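Local atomic coordinates of multicopper oxidase (Arthrobacter sp. FB24, PDB entry 3GDC), a protein that probably oxidises phenolic substrates at a copper centre and passes the electrons on to reduce dioxygen to water, as a laccase-like multicopper oxidase. Residues I39-K44 with I78-A83. Sequence-based numbering, arbitrary orientation.
Sequences IVAVDK and IHFTNA
Phe80 lies across the seam from Ile39 and Ala41, its ring reaching over to strand 39-44. Its CB stands 4.2 Å from Ile39 O, and CG lies anti to the backbone N (chi1 180°). CD1 then comes 3.5 Å from the same Ile39 O, with Ile39 CG2 a looser neighbour. CE1 packs 3.8 Å from Ala41 CB, a methyl set at the ring edge near its plane, and CZ touches that methyl too. Tyr59, Ile90 and Ile111 also contact the Phe80 side chain. A serine in its place would probably leave the Ala41 methyl without its ring neighbour and open a gap beside Tyr59, Ile90 and Ile111. At the start of the pair, Ile39 CD1 meets Ile78 CG2 at 3.7 Å, the two branched chains crossing at a slant. The other face carries Val40 and Thr81, and there Val40 CG1 reaches Ala83 CB at 3.6 Å.

The backbones run parallel and are joined by four alternating backbone hydrogen bonds: Ile39 N to His79 O, Thr81 N to Ile39 O, Ala41 N to Thr81 O and Ala83 N to Ala41 O. The last is the most bent, with an N-H...O angle of 133°, and beyond it a water accepts from Asp43 N and donates to Ala83 O. Asn82 ND2 hydrogen-bonds to His86 O and Ile111 O, and the Asn82 side chain touches His88, a ligand of a copper ion; the Ala41 side chain is about 7 Å from a bound copper. Ile39, Ala41, Phe80 and Asn82 share one sheet face, on which Asn82 meets the copper ligand His88, in a parallel strand pair of the cupredoxin-type beta sandwich characteristic of multicopper oxidases.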
ATOM      1  N   ILE A  39       4.661  27.895 -18.099  1.00 18.41           N
ATOM      2  CA  ILE A  39       5.545  26.843 -17.603  1.00 18.49           C
ATOM      3  C   ILE A  39       6.528  26.519 -18.720  1.00 18.17           C
ATOM      4  O   ILE A  39       6.126  26.291 -19.872  1.00 17.83           O
ATOM      5  CB  ILE A  39       4.736  25.582 -17.166  1.00 18.18           C
ATOM      6  CG1 ILE A  39       3.821  25.912 -15.967  1.00 18.75           C
ATOM      7  CG2 ILE A  39       5.671  24.407 -16.846  1.00 19.21           C
ATOM      8  CD1 ILE A  39       3.082  24.711 -15.338  1.00 20.55           C
ATOM      9  N   VAL A  40       7.814  26.494 -18.382  1.00 18.20           N
ATOM     10  CA  VAL A  40       8.866  26.214 -19.358  1.00 18.49           C
ATOM     11  C   VAL A  40       9.691  25.013 -18.903  1.00 18.79           C
ATOM     12  O   VAL A  40      10.145  24.980 -17.754  1.00 19.06           O
ATOM     13  CB  VAL A  40       9.810  27.432 -19.543  1.00 18.34           C
ATOM     14  CG1 VAL A  40      10.884  27.130 -20.590  1.00 18.90           C
ATOM     15  CG2 VAL A  40       9.026  28.699 -19.938  1.00 20.06           C
ATOM     16  N   ALA A  41       9.880  24.023 -19.782  1.00 18.81           N
ATOM     17  CA  ALA A  41      10.796  22.919 -19.477  1.00 18.82           C
ATOM     18  C   ALA A  41      12.228  23.360 -19.774  1.00 19.35           C
ATOM     19  O   ALA A  41      12.534  23.843 -20.867  1.00 19.16           O
ATOM     20  CB  ALA A  41      10.425  21.638 -20.243  1.00 18.64           C
ATOM     21  N   VAL A  42      13.092  23.260 -18.772  1.00 20.08           N
ATOM     22  CA  VAL A  42      14.465  23.745 -18.904  1.00 21.14           C
ATOM     23  C   VAL A  42      15.436  22.730 -18.316  1.00 21.40           C
ATOM     24  O   VAL A  42      15.191  22.181 -17.239  1.00 21.01           O
ATOM     25  CB  VAL A  42      14.695  25.132 -18.212  1.00 21.67           C
ATOM     26  CG1 VAL A  42      13.817  26.203 -18.807  1.00 23.33           C
ATOM     27  CG2 VAL A  42      14.460  25.055 -16.717  1.00 22.29           C
ATOM     28  N   ASP A  43      16.535  22.495 -19.028  1.00 21.10           N
ATOM     29  CA  ASP A  43      17.587  21.621 -18.538  1.00 21.50           C
ATOM     30  C   ASP A  43      18.446  22.447 -17.581  1.00 21.12           C
ATOM     31  O   ASP A  43      18.878  23.551 -17.922  1.00 21.04           O
ATOM     32  CB  ASP A  43      18.422  21.092 -19.707  1.00 21.81           C
ATOM     33  CG  ASP A  43      17.594  20.311 -20.720  1.00 23.82           C
ATOM     34  OD1 ASP A  43      16.480  19.854 -20.376  1.00 24.30           O
ATOM     35  OD2 ASP A  43      18.063  20.164 -21.873  1.00 26.11           O
ATOM     36  N   LYS A  44      18.665  21.925 -16.380  1.00 20.74           N
ATOM     37  CA  LYS A  44      19.327  22.679 -15.315  1.00 20.63           C
ATOM     38  C   LYS A  44      20.059  21.722 -14.390  1.00 20.80           C
ATOM     39  O   LYS A  44      19.519  20.681 -14.026  1.00 20.48           O
ATOM     40  CB  LYS A  44      18.293  23.480 -14.515  1.00 20.60           C
ATOM     41  CG  LYS A  44      18.871  24.380 -13.418  1.00 21.25           C
ATOM     42  CD  LYS A  44      17.862  25.416 -12.949  1.00 21.20           C
ATOM     43  CE  LYS A  44      18.430  26.260 -11.816  1.00 24.76           C
ATOM     44  NZ  LYS A  44      17.376  27.050 -11.106  1.00 24.70           N
ATOM     45  N   ILE A  78      -2.528  26.434 -19.183  1.00 18.10           N
ATOM     46  CA  ILE A  78      -1.103  26.299 -18.924  1.00 18.17           C
ATOM     47  C   ILE A  78      -0.358  26.458 -20.229  1.00 17.24           C
ATOM     48  O   ILE A  78      -0.463  25.607 -21.109  1.00 17.78           O
ATOM     49  CB  ILE A  78      -0.765  24.931 -18.293  1.00 17.99           C
ATOM     50  CG1 ILE A  78      -1.496  24.760 -16.951  1.00 20.04           C
ATOM     51  CG2 ILE A  78       0.743  24.753 -18.169  1.00 19.95           C
ATOM     52  CD1 ILE A  78      -0.913  25.536 -15.838  1.00 24.42           C
ATOM     53  N   HIS A  79       0.379  27.557 -20.346  1.00 17.58           N
ATOM     54  CA  HIS A  79       1.140  27.878 -21.554  1.00 18.01           C
ATOM     55  C   HIS A  79       2.514  27.260 -21.422  1.00 17.84           C
ATOM     56  O   HIS A  79       3.398  27.810 -20.754  1.00 18.59           O
ATOM     57  CB  HIS A  79       1.256  29.398 -21.726  1.00 18.67           C
ATOM     58  CG  HIS A  79      -0.064  30.101 -21.687  1.00 19.22           C
ATOM     59  ND1 HIS A  79      -0.938  30.093 -22.752  1.00 23.01           N
ATOM     60  CD2 HIS A  79      -0.672  30.811 -20.705  1.00 21.34           C
ATOM     61  CE1 HIS A  79      -2.030  30.765 -22.429  1.00 22.56           C
ATOM     62  NE2 HIS A  79      -1.894  31.209 -21.191  1.00 22.58           N
ATOM     63  N   PHE A  80       2.669  26.101 -22.045  1.00 17.89           N
ATOM     64  CA  PHE A  80       3.880  25.301 -21.957  1.00 17.79           C
ATOM     65  C   PHE A  80       4.828  25.629 -23.099  1.00 18.41           C
ATOM     66  O   PHE A  80       4.414  25.665 -24.259  1.00 18.40           O
ATOM     67  CB  PHE A  80       3.516  23.810 -21.996  1.00 17.55           C
ATOM     68  CG  PHE A  80       4.704  22.886 -21.912  1.00 17.84           C
ATOM     69  CD1 PHE A  80       5.643  23.022 -20.889  1.00 17.62           C
ATOM     70  CD2 PHE A  80       4.867  21.862 -22.843  1.00 17.06           C
ATOM     71  CE1 PHE A  80       6.737  22.149 -20.798  1.00 16.44           C
ATOM     72  CE2 PHE A  80       5.950  20.987 -22.763  1.00 18.40           C
ATOM     73  CZ  PHE A  80       6.890  21.132 -21.740  1.00 17.18           C
ATOM     74  N   THR A  81       6.089  25.892 -22.766  1.00 18.58           N
ATOM     75  CA  THR A  81       7.152  26.009 -23.766  1.00 19.25           C
ATOM     76  C   THR A  81       8.259  25.020 -23.422  1.00 19.52           C
ATOM     77  O   THR A  81       8.663  24.911 -22.256  1.00 19.34           O
ATOM     78  CB  THR A  81       7.732  27.439 -23.847  1.00 19.96           C
ATOM     79  OG1 THR A  81       6.704  28.353 -24.232  1.00 21.47           O
ATOM     80  CG2 THR A  81       8.877  27.528 -24.879  1.00 20.74           C
ATOM     81  N   ASN A  82       8.729  24.293 -24.429  1.00 19.44           N
ATOM     82  CA  ASN A  82       9.825  23.354 -24.235  1.00 19.76           C
ATOM     83  C   ASN A  82      11.131  24.027 -24.622  1.00 20.42           C
ATOM     84  O   ASN A  82      11.414  24.213 -25.806  1.00 20.96           O
ATOM     85  CB  ASN A  82       9.617  22.056 -25.040  1.00 19.42           C
ATOM     86  CG  ASN A  82      10.705  21.026 -24.768  1.00 19.12           C
ATOM     87  OD1 ASN A  82      11.606  21.268 -23.959  1.00 19.31           O
ATOM     88  ND2 ASN A  82      10.632  19.881 -25.438  1.00 19.48           N
ATOM     89  N   ALA A  83      11.912  24.419 -23.616  1.00 20.85           N
ATOM     90  CA  ALA A  83      13.234  24.992 -23.846  1.00 21.79           C
ATOM     91  C   ALA A  83      14.359  23.982 -23.582  1.00 22.23           C
ATOM     92  O   ALA A  83      15.534  24.353 -23.522  1.00 22.29           O
ATOM     93  CB  ALA A  83      13.420  26.263 -23.002  1.00 21.76           C
TER
HETATM   94  O   HOH W   1      17.207  23.802 -21.425  1.00 26.24           O